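Local coordinates for ABC transporter, substrate binding protein (Mannopine) (Agrobacterium fabrum, PDB 5L9S) that probably serves as the periplasmic substrate-binding protein of an ABC transporter, capturing the opine mannopine for uptake, at residues A244-R247 with E248-L251. Residues are numbered along the deposited sequence; the frame is centred on the assembly and turned at random.
Sequences APNR and ENAL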
loop_
_atom_site.group_PDB
_atom_site.type_symbol
_atom_site.label_atom_id
_atom_site.label_comp_id
_atom_site.label_asym_id
_atom_site.label_seq_id
_atom_site.Cartn_x
_atom_site.Cartn_y
_atom_site.Cartn_z
ATOM N N ALA A 244 20.984 -14.249 3.934
ATOM C CA ALA A 244 20.165 -14.784 5.014
ATOM C C ALA A 244 20.691 -16.173 5.466
ATOM O O ALA A 244 21.163 -16.935 4.609
ATOM C CB ALA A 244 18.733 -14.897 4.538
ATOM N N PRO A 245 20.656 -16.521 6.782
ATOM C CA PRO A 245 21.157 -17.853 7.192
ATOM C C PRO A 245 20.431 -19.041 6.546
ATOM O O PRO A 245 21.074 -19.988 6.090
ATOM C CB PRO A 245 21.016 -17.844 8.720
ATOM C CG PRO A 245 20.066 -16.768 9.030
ATOM C CD PRO A 245 20.172 -15.742 7.943
ATOM N N ASN A 246 19.087 -18.964 6.480
ATOM C CA ASN A 246 18.177 -19.969 5.923
ATOM C C ASN A 246 17.557 -19.467 4.604
ATOM O O ASN A 246 16.335 -19.506 4.439
ATOM C CB ASN A 246 17.083 -20.320 6.955
ATOM C CG ASN A 246 17.555 -20.410 8.390
ATOM O OD1 ASN A 246 17.657 -19.402 9.098
ATOM N ND2 ASN A 246 17.810 -21.615 8.868
ATOM N N ARG A 247 18.418 -19.023 3.664
ATOM C CA ARG A 247 18.080 -18.471 2.341
ATOM C C ARG A 247 17.043 -19.310 1.558
ATOM O O ARG A 247 16.024 -18.774 1.108
ATOM C CB ARG A 247 19.365 -18.271 1.498
ATOM C CG ARG A 247 19.255 -17.177 0.426
ATOM C CD ARG A 247 20.196 -17.386 -0.753
ATOM N NE ARG A 247 19.695 -18.401 -1.684
ATOM C CZ ARG A 247 19.335 -18.171 -2.945
ATOM N NH1 ARG A 247 19.443 -16.953 -3.463
ATOM N NH2 ARG A 247 18.870 -19.158 -3.701
ATOM N N GLU A 248 17.315 -20.620 1.418
ATOM C CA GLU A 248 16.501 -21.610 0.702
ATOM C C GLU A 248 15.095 -21.729 1.289
ATOM O O GLU A 248 14.104 -21.631 0.558
ATOM C CB GLU A 248 17.220 -22.983 0.651
ATOM C CG GLU A 248 18.295 -23.232 1.717
ATOM C CD GLU A 248 19.634 -23.772 1.242
ATOM O OE1 GLU A 248 19.646 -24.838 0.587
ATOM O OE2 GLU A 248 20.674 -23.164 1.586
ATOM N N ASN A 249 15.024 -21.897 2.622
ATOM C CA ASN A 249 13.800 -22.021 3.396
ATOM C C ASN A 249 12.989 -20.747 3.343
ATOM O O ASN A 249 11.764 -20.816 3.345
ATOM C CB ASN A 249 14.123 -22.349 4.848
ATOM C CG ASN A 249 14.512 -23.776 5.127
ATOM O OD1 ASN A 249 14.178 -24.715 4.393
ATOM N ND2 ASN A 249 15.164 -23.963 6.251
ATOM N N ALA A 250 13.666 -19.585 3.328
ATOM C CA ALA A 250 13.029 -18.277 3.258
ATOM C C ALA A 250 12.329 -18.099 1.917
ATOM O O ALA A 250 11.224 -17.554 1.884
ATOM C CB ALA A 250 14.055 -17.182 3.471
ATOM N N LEU A 251 12.938 -18.609 0.822
ATOM C CA LEU A 251 12.361 -18.553 -0.527
ATOM C C LEU A 251 11.179 -19.529 -0.716
ATOM O O LEU A 251 10.309 -19.292 -1.554
ATOM C CB LEU A 251 13.440 -18.765 -1.595
ATOM C CG LEU A 251 14.481 -17.643 -1.755
ATOM C CD1 LEU A 251 15.559 -18.051 -2.701
ATOM C CD2 LEU A 251 13.837 -16.340 -2.235
#
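Leu251 lays its CD1 methyl over one face of the Arg247 guanidinium, displaced toward the rim of the flat group, with NH2 of Arg247 3.6 Å from CD1 of Leu251 and CZ slightly farther off. Arg247 reaches this spot because its CG stands anti to the backbone N (chi1 -154°) and the chain then bends at chi3, which carries the head along the outside of the first helical turn toward the residue four places on.

The backbone of the same turn forms the start of helix 247-258, which follows the loop after strand 224-240. Asn246 occupies the N-cap position. Its carbonyl opens the helical ladder: O of Asn246 accepts the N-H of Ala250, with 2.9 Å between O of Asn246 and N of Ala250. One residue later, O of Arg247 takes the N-H of Leu251, with N of Leu251 3.1 Å from O of Arg247. The Ala250 methyl packs against the same two carbonyls, its CB 3.4 Å from O of Asn246, while CG of Leu251 lies 3.4 Å from O of Arg247.

Ala250 and Leu251 rest on Leu240 of strand 224-240, Ala250 also touches Val5 of strand 4-9, and OD1 of Asp60 accepts the backbone N-H of Asn246, so the helix start meets both strands through apolar contacts and a neighbouring loop through a hydrogen bond. Across the turn itself, the two i-to-i+4 backbone bonds give the carbonyls of Asn246 and Arg247 their partners. Van der Waals contact with the flat face lets CD1 of Leu251 pack on Arg247 without competing for the guanidinium N-H groups, and NH1 of Arg247 keeps its salt bridge to OE1 of Glu79.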